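Local coordinates for effector protein HopAB2 (Pseudomonas syringae pv. tomato, PDB 3HGL) that is recognised by the tomato resistance protein Pto, eliciting host immunity, and in susceptible plants suppresses programmed cell death as a virulence factor, at residues His25-Leu30 against Ala74-Val79; Arg31-Gly36 against His59-Asp64; Gln51-Met56 against Glu66-Leu71. All blocks are in the same frame, centred on the assembly; numbering follows the deposited sequence.

Contact 1. Residues His25-Leu30 against Ala74-Val79; sequences HTRNML and ALRRAV
Leu75 packs against Leu30 and Thr26 on one side of an antiparallel helix pair, where helix 23-35 and helix 66-80 of the five-helix Pto-interacting domain run past each other at 154°. The axes of the two segments come within 9.9 Å, and Arg27 and Leu75 bring the backbones closest. On the buried, apolar side, Leu75 CD1 lies 3.7 Å from Leu30 CD2 and also meets the methyl CG2 of Thr26. Threonine suits this place because its two branches divide the work: CG2, anti to the backbone N, faces the leucine, while OG1 bonds to Glu45 and Asp22 O. Val13 of helix 5-18 also touches Leu75.

The other side is just as close but hydrated and partly open to solvent, spanned by a long arginine. The aliphatic part of Arg27 slides past Leu75 in the opposite direction, CG lying 3.7 Å from Leu75 CB, and its CD rests 3.4 Å from Val79 CG2. Its guanidinium lays one face over Arg76, whose CA sits 3.6 Å above the plane, offset toward the rim. The two guanidinium planes are 77° apart, and water 1 accepts bonds from both like-charged groups, 3.1 Å from Arg27 NH2 and 2.9 Å from Arg76 NH1.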
loop_
_atom_site.group_PDB
_atom_site.type_symbol
_atom_site.label_atom_id
_atom_site.label_comp_id
_atom_site.label_asym_id
_atom_site.label_seq_id
_atom_site.Cartn_x
_atom_site.Cartn_y
_atom_site.Cartn_z
ATOM N N HIS A 25 -1.642 -7.776 -6.606
ATOM C CA HIS A 25 -2.957 -7.604 -5.993
ATOM C C HIS A 25 -2.943 -6.357 -5.104
ATOM O O HIS A 25 -3.909 -5.600 -5.055
ATOM C CB HIS A 25 -3.330 -8.841 -5.161
ATOM C CG HIS A 25 -4.592 -8.683 -4.363
ATOM N ND1 HIS A 25 -4.605 -8.170 -3.083
ATOM C CD2 HIS A 25 -5.883 -8.946 -4.675
ATOM C CE1 HIS A 25 -5.848 -8.125 -2.639
ATOM N NE2 HIS A 25 -6.644 -8.589 -3.586
ATOM N N THR A 26 -1.832 -6.134 -4.409
ATOM C CA THR A 26 -1.737 -4.968 -3.538
ATOM C C THR A 26 -1.850 -3.694 -4.371
ATOM O O THR A 26 -2.471 -2.725 -3.940
ATOM C CB THR A 26 -0.415 -4.963 -2.749
ATOM O OG1 THR A 26 -0.239 -6.241 -2.130
ATOM C CG2 THR A 26 -0.444 -3.883 -1.660
ATOM N N ARG A 27 -1.256 -3.691 -5.564
ATOM C CA ARG A 27 -1.340 -2.514 -6.427
ATOM C C ARG A 27 -2.799 -2.211 -6.762
ATOM O O ARG A 27 -3.217 -1.054 -6.750
ATOM C CB ARG A 27 -0.571 -2.723 -7.739
ATOM C CG ARG A 27 0.945 -2.763 -7.611
ATOM C CD ARG A 27 1.589 -2.723 -9.006
ATOM N NE ARG A 27 1.279 -1.473 -9.695
ATOM C CZ ARG A 27 1.245 -1.337 -11.018
ATOM N NH1 ARG A 27 1.499 -2.375 -11.798
ATOM N NH2 ARG A 27 0.956 -0.161 -11.565
ATOM N N ASN A 28 -3.569 -3.250 -7.078
ATOM C CA ASN A 28 -4.985 -3.068 -7.410
ATOM C C ASN A 28 -5.762 -2.487 -6.249
ATOM O O ASN A 28 -6.570 -1.572 -6.425
ATOM C CB ASN A 28 -5.651 -4.390 -7.785
ATOM C CG ASN A 28 -5.073 -5.002 -9.026
ATOM O OD1 ASN A 28 -4.577 -4.301 -9.901
ATOM N ND2 ASN A 28 -5.146 -6.329 -9.122
HETATM N N MSE A 29 -5.541 -3.037 -5.060
HETATM C CA MSE A 29 -6.253 -2.558 -3.882
HETATM C C MSE A 29 -5.867 -1.134 -3.524
HETATM O O MSE A 29 -6.728 -0.332 -3.165
HETATM C CB MSE A 29 -5.994 -3.475 -2.684
HETATM C CG MSE A 29 -6.759 -4.786 -2.711
HETATM SE SE MSE A 29 -8.661 -4.518 -2.916
HETATM C CE MSE A 29 -8.726 -4.740 -4.829
ATOM N N LEU A 30 -4.575 -0.821 -3.614
ATOM C CA LEU A 30 -4.115 0.525 -3.290
ATOM C C LEU A 30 -4.744 1.513 -4.265
ATOM O O LEU A 30 -5.125 2.616 -3.878
ATOM C CB LEU A 30 -2.581 0.617 -3.358
ATOM C CG LEU A 30 -1.951 1.996 -3.065
ATOM C CD1 LEU A 30 -2.398 2.489 -1.691
ATOM C CD2 LEU A 30 -0.411 1.899 -3.146
ATOM N N ALA A 74 6.532 2.864 -5.866
ATOM C CA ALA A 74 7.420 1.784 -5.451
ATOM C C ALA A 74 6.837 0.422 -5.828
ATOM O O ALA A 74 7.571 -0.478 -6.244
ATOM C CB ALA A 74 7.659 1.851 -3.945
ATOM N N LEU A 75 5.525 0.260 -5.672
ATOM C CA LEU A 75 4.890 -1.011 -6.015
ATOM C C LEU A 75 4.932 -1.261 -7.519
ATOM O O LEU A 75 5.192 -2.380 -7.963
ATOM C CB LEU A 75 3.433 -1.033 -5.539
ATOM C CG LEU A 75 3.211 -1.223 -4.034
ATOM C CD1 LEU A 75 1.730 -1.058 -3.713
ATOM C CD2 LEU A 75 3.704 -2.601 -3.612
ATOM N N ARG A 76 4.676 -0.215 -8.296
ATOM C CA ARG A 76 4.687 -0.333 -9.750
ATOM C C ARG A 76 6.062 -0.776 -10.234
ATOM O O ARG A 76 6.175 -1.697 -11.048
ATOM C CB ARG A 76 4.314 0.999 -10.406
ATOM C CG ARG A 76 4.302 0.944 -11.935
ATOM C CD ARG A 76 3.872 2.262 -12.568
ATOM N NE ARG A 76 4.773 3.359 -12.229
ATOM C CZ ARG A 76 4.471 4.343 -11.388
ATOM N NH1 ARG A 76 3.281 4.372 -10.796
ATOM N NH2 ARG A 76 5.359 5.294 -11.132
ATOM N N ARG A 77 7.106 -0.118 -9.739
ATOM C CA ARG A 77 8.461 -0.476 -10.139
ATOM C C ARG A 77 8.824 -1.879 -9.658
ATOM O O ARG A 77 9.485 -2.628 -10.374
ATOM C CB ARG A 77 9.471 0.541 -9.597
ATOM C CG ARG A 77 9.468 1.878 -10.334
ATOM C CD ARG A 77 10.608 2.775 -9.846
ATOM N NE ARG A 77 10.396 3.257 -8.484
ATOM C CZ ARG A 77 9.520 4.201 -8.152
ATOM N NH1 ARG A 77 8.768 4.771 -9.086
ATOM N NH2 ARG A 77 9.391 4.570 -6.883
ATOM N N ALA A 78 8.380 -2.243 -8.456
ATOM C CA ALA A 78 8.676 -3.567 -7.915
ATOM C C ALA A 78 8.106 -4.682 -8.793
ATOM O O ALA A 78 8.792 -5.660 -9.096
ATOM C CB ALA A 78 8.130 -3.691 -6.498
ATOM N N VAL A 79 6.846 -4.534 -9.191
ATOM C CA VAL A 79 6.189 -5.528 -10.032
ATOM C C VAL A 79 6.913 -5.660 -11.366
ATOM O O VAL A 79 7.112 -6.766 -11.865
ATOM C CB VAL A 79 4.714 -5.150 -10.303
ATOM C CG1 VAL A 79 4.105 -6.103 -11.327
ATOM C CG2 VAL A 79 3.921 -5.198 -9.003
HETATM O O HOH W 1 0.837 2.779 -10.666
#

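Contact 2. Residues Arg31-Gly36 against His59-Asp64; sequences RNAMNG and HGISRD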
loop_
_atom_site.group_PDB
_atom_site.type_symbol
_atom_site.label_atom_id
_atom_site.label_comp_id
_atom_site.label_asym_id
_atom_site.label_seq_id
_atom_site.Cartn_x
_atom_site.Cartn_y
_atom_site.Cartn_z
ATOM N N ARG A 31 -4.855 1.111 -5.530
ATOM C CA ARG A 31 -5.462 1.968 -6.546
ATOM C C ARG A 31 -6.923 2.230 -6.165
ATOM O O ARG A 31 -7.396 3.367 -6.237
ATOM C CB ARG A 31 -5.383 1.311 -7.934
ATOM C CG ARG A 31 -6.105 2.104 -9.027
ATOM C CD ARG A 31 -5.921 1.483 -10.416
ATOM N NE ARG A 31 -4.507 1.360 -10.758
ATOM C CZ ARG A 31 -3.831 0.216 -10.752
ATOM N NH1 ARG A 31 -4.443 -0.921 -10.434
ATOM N NH2 ARG A 31 -2.535 0.210 -11.028
ATOM N N ASN A 32 -7.633 1.179 -5.762
ATOM C CA ASN A 32 -9.033 1.311 -5.336
ATOM C C ASN A 32 -9.140 2.250 -4.138
ATOM O O ASN A 32 -9.981 3.154 -4.115
ATOM C CB ASN A 32 -9.602 -0.045 -4.917
ATOM C CG ASN A 32 -10.039 -0.889 -6.094
ATOM O OD1 ASN A 32 -9.754 -0.573 -7.246
ATOM N ND2 ASN A 32 -10.737 -1.978 -5.804
ATOM N N ALA A 33 -8.290 2.027 -3.140
ATOM C CA ALA A 33 -8.311 2.849 -1.934
ATOM C C ALA A 33 -8.089 4.319 -2.249
ATOM O O ALA A 33 -8.813 5.186 -1.752
ATOM C CB ALA A 33 -7.253 2.366 -0.949
HETATM N N MSE A 34 -7.084 4.599 -3.077
HETATM C CA MSE A 34 -6.780 5.976 -3.436
HETATM C C MSE A 34 -7.862 6.642 -4.278
HETATM O O MSE A 34 -7.894 7.866 -4.385
HETATM C CB MSE A 34 -5.414 6.053 -4.127
HETATM C CG MSE A 34 -4.277 5.775 -3.138
HETATM SE SE MSE A 34 -2.510 5.634 -3.897
HETATM C CE MSE A 34 -2.150 7.522 -4.111
ATOM N N ASN A 35 -8.743 5.840 -4.872
ATOM C CA ASN A 35 -9.848 6.384 -5.659
ATOM C C ASN A 35 -11.097 6.491 -4.788
ATOM O O ASN A 35 -12.131 7.004 -5.221
ATOM C CB ASN A 35 -10.168 5.500 -6.871
ATOM C CG ASN A 35 -9.205 5.713 -8.021
ATOM O OD1 ASN A 35 -8.716 6.819 -8.231
ATOM N ND2 ASN A 35 -8.944 4.657 -8.782
ATOM N N GLY A 36 -10.995 6.002 -3.556
ATOM C CA GLY A 36 -12.134 6.040 -2.667
ATOM C C GLY A 36 -13.128 4.936 -2.981
ATOM O O GLY A 36 -14.298 5.027 -2.600
ATOM N N HIS A 59 -10.617 6.225 7.926
ATOM C CA HIS A 59 -10.489 7.078 6.750
ATOM C C HIS A 59 -10.000 6.485 5.433
ATOM O O HIS A 59 -10.130 7.127 4.387
ATOM C CB HIS A 59 -9.600 8.270 7.098
ATOM C CG HIS A 59 -10.093 9.062 8.268
ATOM N ND1 HIS A 59 -9.856 8.689 9.574
ATOM C CD2 HIS A 59 -10.836 10.193 8.329
ATOM C CE1 HIS A 59 -10.431 9.557 10.388
ATOM N NE2 HIS A 59 -11.032 10.479 9.659
ATOM N N GLY A 60 -9.439 5.284 5.472
ATOM C CA GLY A 60 -8.929 4.685 4.251
ATOM C C GLY A 60 -7.581 5.298 3.921
ATOM O O GLY A 60 -6.870 5.738 4.825
ATOM N N ILE A 61 -7.235 5.345 2.635
ATOM C CA ILE A 61 -5.957 5.903 2.194
ATOM C C ILE A 61 -6.163 7.026 1.167
ATOM O O ILE A 61 -6.725 6.811 0.098
ATOM C CB ILE A 61 -5.074 4.794 1.582
ATOM C CG1 ILE A 61 -4.806 3.706 2.631
ATOM C CG2 ILE A 61 -3.758 5.381 1.087
ATOM C CD1 ILE A 61 -4.045 2.507 2.085
ATOM N N SER A 62 -5.686 8.220 1.499
ATOM C CA SER A 62 -5.844 9.389 0.636
ATOM C C SER A 62 -5.027 9.391 -0.652
ATOM O O SER A 62 -3.852 9.041 -0.655
ATOM C CB SER A 62 -5.511 10.657 1.421
ATOM O OG SER A 62 -5.456 11.776 0.554
ATOM N N ARG A 63 -5.652 9.811 -1.748
ATOM C CA ARG A 63 -4.944 9.874 -3.016
ATOM C C ARG A 63 -3.899 10.987 -2.945
ATOM O O ARG A 63 -2.988 11.039 -3.766
ATOM C CB ARG A 63 -5.912 10.128 -4.180
ATOM C CG ARG A 63 -6.565 11.493 -4.197
ATOM C CD ARG A 63 -7.390 11.674 -5.472
ATOM N NE ARG A 63 -8.027 12.986 -5.524
ATOM C CZ ARG A 63 -8.846 13.388 -6.491
ATOM N NH1 ARG A 63 -9.137 12.578 -7.502
ATOM N NH2 ARG A 63 -9.382 14.598 -6.442
ATOM N N ASP A 64 -4.032 11.871 -1.958
ATOM C CA ASP A 64 -3.078 12.964 -1.791
ATOM C C ASP A 64 -1.993 12.636 -0.763
ATOM O O ASP A 64 -1.073 13.423 -0.555
ATOM C CB ASP A 64 -3.791 14.253 -1.372
ATOM C CG ASP A 64 -4.789 14.738 -2.407
ATOM O OD1 ASP A 64 -4.487 14.670 -3.617
ATOM O OD2 ASP A 64 -5.879 15.199 -2.010
HETATM O O HOH W 2 -9.360 4.918 0.887
#
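Ala33 and Met34, in the last turn of helix 23-35, lie against the irregular chain of Ile61-Arg63, and the backbones come close enough for the CA atoms of Met34 and Arg63 to be 4.3 Å apart. The helix ends at Gly36 in a Schellman motif, while Gly60 leaves helix 56-59; both have positive phi, which glycine adopts readily. No direct hydrogen bond joins the segments. Ala33 O and Ile61 O are 3.2 Å apart, two acceptors that cannot bond to each other. Water 2 makes the link instead: it donates to Ala33 O at 2.7 Å and accepts from Ile61 N at 2.8 Å.

Small and flexible side chains suit so close an approach. Ala33 offers just its methyl, CB lying 4.1 Å from Ile61 CB. Met34, present as selenomethionine, has CG anti to its carbonyl carbon (chi1 -70°); beyond this the chain bends at chi3, and CE comes to 3.6 Å from Arg63 O. Arg63 contributes the root of its side chain, with CB 3.0 Å from Met34 O, before the extended chain leads away. Next to it, Ser62 OG accepts a bond from Asp64 N at 2.9 Å, an ST turn that shapes the loop.

Helix 66-80 backs the contact: Met34 reaches Ala68, Ile69 and Arg72, and Ile61 also touches Ala68. The loop after helix 56-59, the end of helix 23-35 and the start of helix 66-80 thus meet three ways, Met34 touching both of the others.

Contact 3. Residues Gln51-Met56 against Glu66-Leu71; sequences QHFPNM and ELAIEL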
loop_
_atom_site.group_PDB
_atom_site.type_symbol
_atom_site.label_atom_id
_atom_site.label_comp_id
_atom_site.label_asym_id
_atom_site.label_seq_id
_atom_site.Cartn_x
_atom_site.Cartn_y
_atom_site.Cartn_z
ATOM N N GLN A 51 -0.183 -0.716 10.004
ATOM C CA GLN A 51 1.048 -0.277 10.665
ATOM C C GLN A 51 1.589 1.024 10.062
ATOM O O GLN A 51 2.257 1.808 10.742
ATOM C CB GLN A 51 2.133 -1.350 10.523
ATOM C CG GLN A 51 1.873 -2.630 11.285
ATOM C CD GLN A 51 2.823 -3.747 10.886
ATOM O OE1 GLN A 51 3.865 -3.508 10.267
ATOM N NE2 GLN A 51 2.472 -4.976 11.249
ATOM N N HIS A 52 1.290 1.243 8.785
ATOM C CA HIS A 52 1.781 2.406 8.047
ATOM C C HIS A 52 0.764 3.516 7.796
ATOM O O HIS A 52 1.137 4.650 7.511
ATOM C CB HIS A 52 2.371 1.913 6.723
ATOM C CG HIS A 52 3.465 0.908 6.905
ATOM N ND1 HIS A 52 4.741 1.262 7.280
ATOM C CD2 HIS A 52 3.455 -0.445 6.844
ATOM C CE1 HIS A 52 5.471 0.174 7.446
ATOM N NE2 HIS A 52 4.713 -0.877 7.188
ATOM N N PHE A 53 -0.516 3.181 7.894
ATOM C CA PHE A 53 -1.596 4.146 7.702
ATOM C C PHE A 53 -2.488 3.953 8.934
ATOM O O PHE A 53 -3.539 3.324 8.863
ATOM C CB PHE A 53 -2.342 3.824 6.398
ATOM C CG PHE A 53 -1.490 3.974 5.157
ATOM C CD1 PHE A 53 -1.245 5.233 4.612
ATOM C CD2 PHE A 53 -0.907 2.862 4.552
ATOM C CE1 PHE A 53 -0.430 5.383 3.482
ATOM C CE2 PHE A 53 -0.089 3.002 3.422
ATOM C CZ PHE A 53 0.148 4.265 2.887
ATOM N N PRO A 54 -2.052 4.491 10.087
ATOM C CA PRO A 54 -2.732 4.418 11.386
ATOM C C PRO A 54 -4.174 4.913 11.466
ATOM O O PRO A 54 -4.908 4.522 12.371
ATOM C CB PRO A 54 -1.792 5.195 12.309
ATOM C CG PRO A 54 -1.204 6.212 11.403
ATOM C CD PRO A 54 -0.897 5.404 10.163
ATOM N N ASN A 55 -4.578 5.763 10.528
ATOM C CA ASN A 55 -5.942 6.290 10.515
ATOM C C ASN A 55 -6.773 5.628 9.416
ATOM O O ASN A 55 -7.916 6.009 9.169
ATOM C CB ASN A 55 -5.906 7.807 10.312
ATOM C CG ASN A 55 -5.403 8.547 11.541
ATOM O OD1 ASN A 55 -4.753 9.589 11.433
ATOM N ND2 ASN A 55 -5.716 8.017 12.719
HETATM N N MSE A 56 -6.191 4.620 8.774
HETATM C CA MSE A 56 -6.853 3.910 7.682
HETATM C C MSE A 56 -8.167 3.193 8.016
HETATM O O MSE A 56 -9.093 3.179 7.202
HETATM C CB MSE A 56 -5.870 2.922 7.045
HETATM C CG MSE A 56 -6.458 2.077 5.932
HETATM SE SE MSE A 56 -7.276 0.455 6.577
HETATM C CE MSE A 56 -6.235 -0.811 5.547
ATOM N N GLU A 66 1.262 11.634 0.801
ATOM C CA GLU A 66 2.618 11.582 0.263
ATOM C C GLU A 66 3.158 10.154 0.314
ATOM O O GLU A 66 3.833 9.701 -0.610
ATOM C CB GLU A 66 3.541 12.504 1.063
ATOM C CG GLU A 66 4.862 12.819 0.371
ATOM C CD GLU A 66 5.826 13.563 1.279
ATOM O OE1 GLU A 66 5.385 14.503 1.972
ATOM O OE2 GLU A 66 7.028 13.217 1.296
ATOM N N LEU A 67 2.857 9.445 1.398
ATOM C CA LEU A 67 3.323 8.072 1.546
ATOM C C LEU A 67 2.638 7.158 0.531
ATOM O O LEU A 67 3.290 6.331 -0.104
ATOM C CB LEU A 67 3.055 7.568 2.970
ATOM C CG LEU A 67 3.484 6.127 3.282
ATOM C CD1 LEU A 67 4.982 5.958 3.022
ATOM C CD2 LEU A 67 3.162 5.804 4.740
ATOM N N ALA A 68 1.325 7.310 0.383
ATOM C CA ALA A 68 0.557 6.497 -0.564
ATOM C C ALA A 68 1.076 6.701 -1.989
ATOM O O ALA A 68 1.241 5.742 -2.748
ATOM C CB ALA A 68 -0.922 6.865 -0.495
ATOM N N ILE A 69 1.322 7.958 -2.350
ATOM C CA ILE A 69 1.830 8.282 -3.678
ATOM C C ILE A 69 3.166 7.588 -3.926
ATOM O O ILE A 69 3.368 6.987 -4.978
ATOM C CB ILE A 69 1.989 9.817 -3.840
ATOM C CG1 ILE A 69 0.601 10.472 -3.860
ATOM C CG2 ILE A 69 2.767 10.145 -5.126
ATOM C CD1 ILE A 69 0.628 11.991 -3.848
ATOM N N GLU A 70 4.077 7.664 -2.958
ATOM C CA GLU A 70 5.380 7.018 -3.100
ATOM C C GLU A 70 5.226 5.501 -3.117
ATOM O O GLU A 70 5.936 4.798 -3.837
ATOM C CB GLU A 70 6.314 7.428 -1.956
ATOM C CG GLU A 70 6.732 8.893 -1.983
ATOM C CD GLU A 70 7.358 9.302 -3.312
ATOM O OE1 GLU A 70 8.110 8.498 -3.901
ATOM O OE2 GLU A 70 7.106 10.438 -3.761
ATOM N N LEU A 71 4.294 4.995 -2.316
ATOM C CA LEU A 71 4.051 3.554 -2.265
ATOM C C LEU A 71 3.528 3.070 -3.613
ATOM O O LEU A 71 3.907 2.004 -4.085
ATOM C CB LEU A 71 3.035 3.219 -1.173
ATOM C CG LEU A 71 2.693 1.728 -1.034
ATOM C CD1 LEU A 71 3.965 0.911 -0.837
ATOM C CD2 LEU A 71 1.749 1.534 0.153
#
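Phe53 meets Leu67, Ala68 and Leu71 in a loop-on-helix contact of the all-helical Pto-interacting domain, where the chain leaving helix 43-52 packs on the first turns of helix 66-80. The far end of the ring does the touching. CZ is 3.8 Å from Leu67 CG, and CE1 lies equally near Leu67 CD2. Ala68 N and Leu71 CD2 both stand at the ring edge, the latter 4.0 Å from Phe53 CE2. Leu67, Ala68 and Leu71 share one side of the helix; the small Ala68 leaves room for the ring end to approach the helix backbone, with the two leucines touching its rim atoms. Beside the ring, His52 turns its CB toward Leu67, and His52 O lies 3.6 Å from Leu67 CD2.

Although the bond from CA to CB of Phe53 is not aimed at the helix, the ring end comes nearer to it. A type I turn from Phe53 to Met56 follows, closed by Met56 N bonding to Phe53 O at 3.0 Å. Farther out, Ile61 packs on Phe53, while Ser65 OG takes the N-H of Ala68 near the helix start. The polar end of His52 is held from helix 5-18, where its NE2 is hydrogen-bonded to Gln15 OE1.

How the contacts relate
Helix 66-80 serves contacts 1 and 3, its later part the first and its first turns the other; their centres lie about 13 Å apart on opposite sides of the chain's centre. Contacts 1 and 2 use successive parts of helix 23-35, with centres about 14 Å apart. Along the chain, contacts 2 and 3 both fall within the loop closed by contact 1, and their segments alternate, so these two cross, with centres about 10 Å apart. All three join through packing: Leu30 touches Ile61 and Leu71, and contacts 2 and 3 meet around Ala68 and where Arg63 O touches Ile69 CG1. Continuous packing thus ties together this compact host-recognition domain.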